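Emp47p (form2) (Saccharomyces cerevisiae, PDB 2A6Z) is a Ca2+-independent, carbohydrate-binding cargo receptor that probably acts in glycoprotein secretion and in the exit of EMP46 from the endoplasmic reticulum. Local coordinates at residues S8-S12 with L53-F57; N104-L110 with R123-G129; L111-N115 with M148-D152. All coordinates share one frame; numbering follows the deposited sequence.

Contact 1 of 3, residues S8-S12 with L53-F57; sequences SSDYS and LKQGF
The N-terminal segment of the lectin domain meets strand 48-58 at a short break in that strand, where Tyr11 spans from Leu53 to Phe57. Tyr11 CG lies anti to its carbonyl carbon (chi1 -64°), which directs the phenol toward 53-57. The phenol makes one hydrogen bond across the contact: Tyr11 OH donates to Gly56 O over 2.7 Å, arriving 23° off the plane of that carbonyl. The ring's edge runs past the backbone of the break, with Gln55 O in the ring plane near Tyr11 CE1 at 3.7 Å. Phe57 instead takes a face. Its CB sits over the rim of the phenol as a CH-pi contact, 3.8 Å from Tyr11 CE1, and its own ring turns its edge to the same phenol in a T-shaped pair, the two planes 77° apart.

Strand 48-58 lies next to the edge strand 26-30 in one sheet of the beta-sandwich, and Phe218, on strand 210-220 of the other sheet, packs edge-to-face with Phe57. At the other end of the tyrosine, Leu53 CD1 lies 3.6 Å from Tyr11 O, a buried oxygen with no polar partner in the model. The turn carrying Tyr11 is tied by Ser8 O, which accepts from Tyr11 N and from Ser12 OG (2.8 Å) on opposite faces of its plane.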
loop_
_atom_site.group_PDB
_atom_site.type_symbol
_atom_site.label_atom_id
_atom_site.label_comp_id
_atom_site.label_asym_id
_atom_site.label_seq_id
_atom_site.Cartn_x
_atom_site.Cartn_y
_atom_site.Cartn_z
ATOM N N SER A 8 9.944 -13.554 -5.141
ATOM C CA SER A 8 10.988 -13.254 -4.191
ATOM C C SER A 8 10.472 -13.487 -2.795
ATOM O O SER A 8 9.755 -12.616 -2.254
ATOM C CB SER A 8 11.436 -11.785 -4.311
ATOM O OG SER A 8 12.282 -11.513 -3.199
ATOM N N SER A 9 10.825 -14.617 -2.204
ATOM C CA SER A 9 10.312 -14.926 -0.869
ATOM C C SER A 9 10.740 -13.885 0.121
ATOM O O SER A 9 9.965 -13.608 1.053
ATOM C CB SER A 9 10.905 -16.310 -0.565
ATOM O OG SER A 9 10.650 -16.569 0.776
ATOM N N ASP A 10 11.939 -13.350 -0.018
ATOM C CA ASP A 10 12.453 -12.424 0.964
ATOM C C ASP A 10 11.604 -11.188 1.118
ATOM O O ASP A 10 11.580 -10.557 2.212
ATOM C CB ASP A 10 13.882 -11.957 0.578
ATOM C CG ASP A 10 14.870 -13.122 0.701
ATOM O OD1 ASP A 10 14.592 -14.150 1.342
ATOM O OD2 ASP A 10 15.926 -12.936 0.112
ATOM N N TYR A 11 10.881 -10.793 0.049
ATOM C CA TYR A 11 10.078 -9.555 0.066
ATOM C C TYR A 11 8.601 -9.836 -0.009
ATOM O O TYR A 11 7.818 -8.938 -0.318
ATOM C CB TYR A 11 10.574 -8.615 -1.048
ATOM C CG TYR A 11 11.987 -8.169 -0.796
ATOM C CD1 TYR A 11 12.321 -7.272 0.179
ATOM C CD2 TYR A 11 13.048 -8.739 -1.485
ATOM C CE1 TYR A 11 13.587 -6.874 0.444
ATOM C CE2 TYR A 11 14.367 -8.343 -1.236
ATOM C CZ TYR A 11 14.637 -7.407 -0.283
ATOM O OH TYR A 11 15.938 -7.025 0.004
ATOM N N SER A 12 8.176 -11.070 0.249
ATOM C CA SER A 12 6.808 -11.494 0.189
ATOM C C SER A 12 6.242 -11.795 1.574
ATOM O O SER A 12 6.962 -12.045 2.528
ATOM C CB SER A 12 6.590 -12.701 -0.743
ATOM O OG SER A 12 6.978 -12.380 -2.064
ATOM N N LEU A 53 8.229 -4.443 5.579
ATOM C CA LEU A 53 9.358 -5.371 5.502
ATOM C C LEU A 53 10.495 -4.848 6.384
ATOM O O LEU A 53 10.806 -3.659 6.401
ATOM C CB LEU A 53 9.809 -5.547 4.042
ATOM C CG LEU A 53 8.881 -6.555 3.319
ATOM C CD1 LEU A 53 8.774 -6.263 1.833
ATOM C CD2 LEU A 53 9.356 -7.984 3.549
ATOM N N LYS A 54 11.139 -5.812 7.105
ATOM C CA LYS A 54 12.283 -5.422 7.927
ATOM C C LYS A 54 13.533 -5.020 7.167
ATOM O O LYS A 54 14.343 -4.233 7.694
ATOM C CB LYS A 54 12.631 -6.605 8.850
ATOM C CG LYS A 54 11.623 -6.806 9.946
ATOM C CD LYS A 54 12.090 -7.959 10.826
ATOM C CE LYS A 54 11.093 -8.398 11.875
ATOM N NZ LYS A 54 11.686 -9.609 12.590
ATOM N N GLN A 55 13.732 -5.542 5.963
ATOM C CA GLN A 55 14.923 -5.250 5.155
ATOM C C GLN A 55 14.528 -4.411 3.964
ATOM O O GLN A 55 13.450 -4.608 3.338
ATOM C CB GLN A 55 15.577 -6.550 4.749
ATOM C CG GLN A 55 15.988 -7.494 5.868
ATOM C CD GLN A 55 16.624 -7.012 7.137
ATOM O OE1 GLN A 55 16.316 -7.355 8.313
ATOM N NE2 GLN A 55 17.614 -6.137 7.006
ATOM N N GLY A 56 15.452 -3.517 3.591
ATOM C CA GLY A 56 15.222 -2.766 2.378
ATOM C C GLY A 56 15.393 -3.629 1.132
ATOM O O GLY A 56 16.054 -4.630 1.183
ATOM N N PHE A 57 14.798 -3.138 0.039
ATOM C CA PHE A 57 14.879 -3.715 -1.286
ATOM C C PHE A 57 15.770 -2.814 -2.124
ATOM O O PHE A 57 15.492 -1.620 -2.275
ATOM C CB PHE A 57 13.464 -3.839 -1.872
ATOM C CG PHE A 57 13.457 -4.079 -3.378
ATOM C CD1 PHE A 57 13.898 -5.241 -3.961
ATOM C CD2 PHE A 57 13.037 -3.052 -4.242
ATOM C CE1 PHE A 57 13.887 -5.394 -5.358
ATOM C CE2 PHE A 57 12.971 -3.198 -5.612
ATOM C CZ PHE A 57 13.426 -4.358 -6.168
#

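Contact 2 of 3, residues N104-L110 with R123-G129; sequences NYDGLQL and RGQLNDG
Asp106 to Leu110 pair with Gly124 to Asp128 as the two antiparallel arms of a beta hairpin, formed by strands 108-113 and 121-128 within a seven-stranded sheet of the sandwich. Gly107 with Asn127 and Gln109 with Gln125 are the hydrogen-bonded pairs; the bond from Gln109 N to Gln125 O is 2.9 Å long and almost straight (174°), whereas Asn127 N to Gly107 O stretches to 3.2 Å. Gly107 marks a corner in the chain, with backbone angles suited to a residue lacking a side chain. Two residues earlier, in the loop, the CB of Tyr105 points away from the partner strand, yet its first torsion (67°), with CG lodged between backbone N and carbonyl carbon, brings the phenol back over Asn127. Asn127 CB rests over that ring, 3.6 Å from the Tyr105 centroid, and Tyr105 OH reaches Gln125 CB at 3.2 Å. Asn127 ND2 donates to Tyr105 O (2.8 Å) in the carbonyl plane, but the bond is bent (130°), the oxygen tilted from the asparagine's amide plane; ND2 also bonds Lys131 O. Gln109 and Gln125 run side by side, while Leu108 and Leu126 meet on the other face. Strand 81-88 flanks the hairpin, Gln109 NE2 hydrogen-bonded to Ser83 OG and Trp85 packing edge-to-face with Tyr105; helix 138-141 covers the face carrying Gln109 and Gln125, where Gln125 NE2 donates to Ile138 O and OE1 bonds Ser142 OG.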
loop_
_atom_site.group_PDB
_atom_site.type_symbol
_atom_site.label_atom_id
_atom_site.label_comp_id
_atom_site.label_asym_id
_atom_site.label_seq_id
_atom_site.Cartn_x
_atom_site.Cartn_y
_atom_site.Cartn_z
ATOM N N ASN A 104 6.727 12.966 4.585
ATOM C CA ASN A 104 7.865 13.493 3.858
ATOM C C ASN A 104 8.597 12.378 3.161
ATOM O O ASN A 104 9.819 12.342 3.190
ATOM C CB ASN A 104 8.787 14.051 4.972
ATOM C CG ASN A 104 9.209 12.907 5.953
ATOM O OD1 ASN A 104 8.538 11.868 6.265
ATOM N ND2 ASN A 104 10.438 13.016 6.505
ATOM N N TYR A 105 7.838 11.468 2.547
ATOM C CA TYR A 105 8.472 10.294 1.869
ATOM C C TYR A 105 9.185 10.705 0.600
ATOM O O TYR A 105 8.898 11.747 0.014
ATOM C CB TYR A 105 7.363 9.267 1.603
ATOM C CG TYR A 105 6.350 9.719 0.610
ATOM C CD1 TYR A 105 6.404 9.380 -0.755
ATOM C CD2 TYR A 105 5.253 10.508 1.035
ATOM C CE1 TYR A 105 5.458 9.801 -1.666
ATOM C CE2 TYR A 105 4.295 10.950 0.128
ATOM C CZ TYR A 105 4.402 10.594 -1.190
ATOM O OH TYR A 105 3.459 11.014 -2.124
ATOM N N ASP A 106 10.085 9.806 0.161
ATOM C CA ASP A 106 10.792 9.918 -1.110
ATOM C C ASP A 106 10.483 8.701 -1.943
ATOM O O ASP A 106 11.096 7.634 -1.719
ATOM C CB ASP A 106 12.304 9.979 -0.790
ATOM C CG ASP A 106 13.148 10.125 -2.037
ATOM O OD1 ASP A 106 12.563 10.289 -3.140
ATOM O OD2 ASP A 106 14.388 10.034 -1.878
ATOM N N GLY A 107 9.505 8.757 -2.811
ATOM C CA GLY A 107 9.082 7.624 -3.565
ATOM C C GLY A 107 7.583 7.732 -3.901
ATOM O O GLY A 107 7.090 8.807 -4.259
ATOM N N LEU A 108 6.898 6.594 -3.806
ATOM C CA LEU A 108 5.533 6.400 -4.235
ATOM C C LEU A 108 4.620 6.027 -3.076
ATOM O O LEU A 108 4.927 5.113 -2.267
ATOM C CB LEU A 108 5.504 5.236 -5.257
ATOM C CG LEU A 108 4.121 4.794 -5.772
ATOM C CD1 LEU A 108 3.488 5.909 -6.624
ATOM C CD2 LEU A 108 4.275 3.493 -6.540
ATOM N N GLN A 109 3.466 6.703 -3.013
ATOM C CA GLN A 109 2.371 6.325 -2.158
ATOM C C GLN A 109 1.176 5.952 -3.055
ATOM O O GLN A 109 0.804 6.725 -3.941
ATOM C CB GLN A 109 1.973 7.517 -1.266
ATOM C CG GLN A 109 0.786 7.236 -0.355
ATOM C CD GLN A 109 0.065 8.492 0.130
ATOM O OE1 GLN A 109 0.244 9.582 -0.377
ATOM N NE2 GLN A 109 -0.748 8.336 1.144
ATOM N N LEU A 110 0.567 4.806 -2.778
ATOM C CA LEU A 110 -0.730 4.453 -3.420
ATOM C C LEU A 110 -1.776 4.528 -2.318
ATOM O O LEU A 110 -1.683 3.785 -1.334
ATOM C CB LEU A 110 -0.702 3.047 -4.017
ATOM C CG LEU A 110 0.339 2.839 -5.096
ATOM C CD1 LEU A 110 0.335 1.391 -5.579
ATOM C CD2 LEU A 110 0.121 3.753 -6.292
ATOM N N ARG A 123 -5.292 6.105 -5.850
ATOM C CA ARG A 123 -4.541 7.240 -6.352
ATOM C C ARG A 123 -3.047 7.004 -6.159
ATOM O O ARG A 123 -2.597 6.470 -5.128
ATOM C CB ARG A 123 -4.913 8.508 -5.569
ATOM C CG ARG A 123 -6.314 9.011 -5.909
ATOM C CD ARG A 123 -6.842 9.996 -4.846
ATOM N NE ARG A 123 -8.201 10.486 -5.295
ATOM C CZ ARG A 123 -8.417 11.513 -6.084
ATOM N NH1 ARG A 123 -7.405 12.249 -6.580
ATOM N NH2 ARG A 123 -9.688 11.828 -6.393
ATOM N N GLY A 124 -2.278 7.483 -7.123
ATOM C CA GLY A 124 -0.795 7.522 -6.987
ATOM C C GLY A 124 -0.361 8.934 -6.626
ATOM O O GLY A 124 -0.808 9.929 -7.200
ATOM N N GLN A 125 0.555 8.973 -5.668
ATOM C CA GLN A 125 1.140 10.203 -5.187
ATOM C C GLN A 125 2.692 10.054 -5.188
ATOM O O GLN A 125 3.178 8.946 -4.868
ATOM C CB GLN A 125 0.715 10.566 -3.752
ATOM C CG GLN A 125 -0.776 10.378 -3.468
ATOM C CD GLN A 125 -1.767 11.313 -4.097
ATOM O OE1 GLN A 125 -2.815 10.871 -4.563
ATOM N NE2 GLN A 125 -1.483 12.628 -4.082
ATOM N N LEU A 126 3.391 11.120 -5.498
ATOM C CA LEU A 126 4.874 11.098 -5.492
ATOM C C LEU A 126 5.371 12.233 -4.617
ATOM O O LEU A 126 4.787 13.300 -4.552
ATOM C CB LEU A 126 5.420 11.355 -6.892
ATOM C CG LEU A 126 5.101 10.246 -7.889
ATOM C CD1 LEU A 126 5.179 10.784 -9.298
ATOM C CD2 LEU A 126 5.980 9.006 -7.609
ATOM N N ASN A 127 6.512 11.977 -3.974
ATOM C CA ASN A 127 7.229 13.046 -3.258
ATOM C C ASN A 127 8.700 12.686 -3.277
ATOM O O ASN A 127 9.077 11.513 -3.402
ATOM C CB ASN A 127 6.690 13.156 -1.840
ATOM C CG ASN A 127 7.160 14.449 -1.144
ATOM O OD1 ASN A 127 7.068 15.537 -1.724
ATOM N ND2 ASN A 127 7.613 14.282 0.080
ATOM N N ASP A 128 9.557 13.698 -3.126
ATOM C CA ASP A 128 10.999 13.502 -3.255
ATOM C C ASP A 128 11.740 13.612 -1.931
ATOM O O ASP A 128 12.975 13.740 -1.914
ATOM C CB ASP A 128 11.607 14.492 -4.280
ATOM C CG ASP A 128 11.487 15.933 -3.880
ATOM O OD1 ASP A 128 11.086 16.194 -2.699
ATOM O OD2 ASP A 128 11.852 16.826 -4.673
ATOM N N GLY A 129 11.019 13.636 -0.827
ATOM C CA GLY A 129 11.652 13.647 0.508
ATOM C C GLY A 129 12.120 14.989 0.967
ATOM O O GLY A 129 12.619 15.089 2.103
#

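Contact 3 of 3, residues L111-N115 with M148-D152; sequences LVDNN and MGYQD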
loop_
_atom_site.group_PDB
_atom_site.type_symbol
_atom_site.label_atom_id
_atom_site.label_comp_id
_atom_site.label_asym_id
_atom_site.label_seq_id
_atom_site.Cartn_x
_atom_site.Cartn_y
_atom_site.Cartn_z
ATOM N N LEU A 111 -2.743 5.415 -2.506
ATOM C CA LEU A 111 -3.761 5.665 -1.484
ATOM C C LEU A 111 -5.111 5.130 -1.955
ATOM O O LEU A 111 -5.576 5.523 -3.046
ATOM C CB LEU A 111 -3.894 7.170 -1.223
ATOM C CG LEU A 111 -5.031 7.572 -0.264
ATOM C CD1 LEU A 111 -4.814 7.018 1.138
ATOM C CD2 LEU A 111 -5.111 9.102 -0.220
ATOM N N VAL A 112 -5.741 4.285 -1.154
ATOM C CA VAL A 112 -7.117 3.882 -1.361
ATOM C C VAL A 112 -7.945 4.562 -0.273
ATOM O O VAL A 112 -7.728 4.381 0.924
ATOM C CB VAL A 112 -7.274 2.348 -1.340
ATOM C CG1 VAL A 112 -8.738 1.972 -1.392
ATOM C CG2 VAL A 112 -6.477 1.717 -2.473
ATOM N N ASP A 113 -8.895 5.394 -0.716
ATOM C CA ASP A 113 -9.741 6.140 0.234
ATOM C C ASP A 113 -10.958 6.619 -0.499
ATOM O O ASP A 113 -11.145 6.414 -1.715
ATOM C CB ASP A 113 -8.994 7.257 0.968
ATOM C CG ASP A 113 -9.089 8.599 0.249
ATOM O OD1 ASP A 113 -8.800 8.647 -0.968
ATOM O OD2 ASP A 113 -9.513 9.586 0.914
ATOM N N ASN A 114 -11.861 7.302 0.247
ATOM C CA ASN A 114 -13.111 7.734 -0.364
ATOM C C ASN A 114 -13.448 9.187 -0.002
ATOM O O ASN A 114 -14.591 9.601 -0.232
ATOM C CB ASN A 114 -14.259 6.795 -0.050
ATOM C CG ASN A 114 -14.753 6.853 1.380
ATOM O OD1 ASN A 114 -14.346 7.707 2.147
ATOM N ND2 ASN A 114 -15.610 5.894 1.711
ATOM N N ASN A 115 -12.516 9.926 0.589
ATOM C CA ASN A 115 -12.802 11.284 1.069
ATOM C C ASN A 115 -12.572 12.374 0.033
ATOM O O ASN A 115 -12.794 13.542 0.373
ATOM C CB ASN A 115 -11.962 11.560 2.328
ATOM C CG ASN A 115 -12.653 12.568 3.260
ATOM O OD1 ASN A 115 -13.879 12.613 3.368
ATOM N ND2 ASN A 115 -11.835 13.331 3.929
ATOM N N MET A 148 -12.238 3.119 -7.644
ATOM C CA MET A 148 -12.071 1.792 -7.084
ATOM C C MET A 148 -12.973 1.644 -5.867
ATOM O O MET A 148 -12.725 2.238 -4.821
ATOM C CB MET A 148 -10.614 1.549 -6.659
ATOM C CG MET A 148 -10.525 0.084 -6.224
ATOM S SD MET A 148 -8.942 -0.191 -5.318
ATOM C CE MET A 148 -9.251 -1.839 -4.705
ATOM N N GLY A 149 -14.027 0.821 -6.007
ATOM C CA GLY A 149 -14.850 0.547 -4.825
ATOM C C GLY A 149 -14.111 -0.490 -3.933
ATOM O O GLY A 149 -13.531 -1.470 -4.409
ATOM N N TYR A 150 -14.114 -0.253 -2.644
ATOM C CA TYR A 150 -13.391 -1.127 -1.702
ATOM C C TYR A 150 -14.145 -1.380 -0.411
ATOM O O TYR A 150 -13.819 -2.324 0.305
ATOM C CB TYR A 150 -11.945 -0.615 -1.410
ATOM C CG TYR A 150 -12.023 0.713 -0.713
ATOM C CD1 TYR A 150 -11.983 0.798 0.698
ATOM C CD2 TYR A 150 -12.150 1.921 -1.432
ATOM C CE1 TYR A 150 -12.068 1.988 1.360
ATOM C CE2 TYR A 150 -12.252 3.119 -0.728
ATOM C CZ TYR A 150 -12.200 3.177 0.653
ATOM O OH TYR A 150 -12.335 4.381 1.251
ATOM N N GLN A 151 -15.083 -0.522 0.005
ATOM C CA GLN A 151 -15.628 -0.682 1.354
ATOM C C GLN A 151 -16.604 -1.818 1.410
ATOM O O GLN A 151 -17.291 -2.124 0.433
ATOM C CB GLN A 151 -16.435 0.570 1.837
ATOM C CG GLN A 151 -15.497 1.730 2.167
ATOM C CD GLN A 151 -16.287 2.798 2.880
ATOM O OE1 GLN A 151 -17.386 3.134 2.479
ATOM N NE2 GLN A 151 -15.727 3.344 3.945
ATOM N N ASP A 152 -16.685 -2.405 2.601
ATOM C CA ASP A 152 -17.798 -3.284 2.942
ATOM C C ASP A 152 -17.895 -4.466 1.984
ATOM O O ASP A 152 -18.982 -4.881 1.564
ATOM C CB ASP A 152 -19.100 -2.446 2.990
ATOM C CG ASP A 152 -20.271 -3.155 3.608
ATOM O OD1 ASP A 152 -21.418 -2.850 3.181
ATOM O OD2 ASP A 152 -20.101 -4.011 4.510
HETATM O O HOH W 1 -16.918 3.893 -0.139
#
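Tyr150 points its hydroxyl at the backbone of 113-114 without making a clear hydrogen bond there: Tyr150 OH is 3.1 Å from Asn114 N, but the angle is poor. The contact joins the end of strand 108-113 in the legume-like lectin sandwich to the loop between strands 144-147 and 153-164, and it is built largely on packing. Val112 CG1 covers one face of the phenol, lying 3.6 Å from the Tyr150 ring centroid and closest to CD2, at 3.4 Å. The other methyl, Val112 CG2, comes 4.2 Å from Met148 SD in one of the two conformers of that methionine. With chi1 near 64°, the Tyr150 CG sits between its own N and carbonyl carbon, and the ring then reaches obliquely past Asp113, bringing OH to 3.3 Å from Asn114 CB.

Asp113 forms an Asx turn, OD2 accepting from Asn115 N (3.0 Å) above the carboxylate plane and also hydrogen-bonded to Tyr139 OH. Asn114 is gripped at both ends of its amide, OD1 taking Thr78 N and ND2 giving to Gly76 O. Gln151, whose OE1 accepts from Gly76 N, comes to Asn114 at about a right angle, their amide planes 75° apart. One water bridges the two side chains, accepting from Asn114 ND2 at 3.0 Å and donating to Gln151 OE1 at 2.8 Å.

How the contacts relate
All three contacts reach the same seven-stranded sheet. Contact 1 lies toward one margin, on strand 48-58 beside edge strand 26-30, while contacts 2 and 3 share strand 108-113 on the far side of strands 192-200 and 81-88. Contacts 2 and 3 have centres 19 Å apart but touch where their segments adjoin, through a probable hydrogen bond of 2.8 Å between Leu111 N and Arg123 O that continues the hairpin ladder. Contact 1 stands apart: its nearest atoms are about 10 Å from contact 2 and about 17 Å from contact 3, which lies across the centre of the chain, 27 Å away between centres.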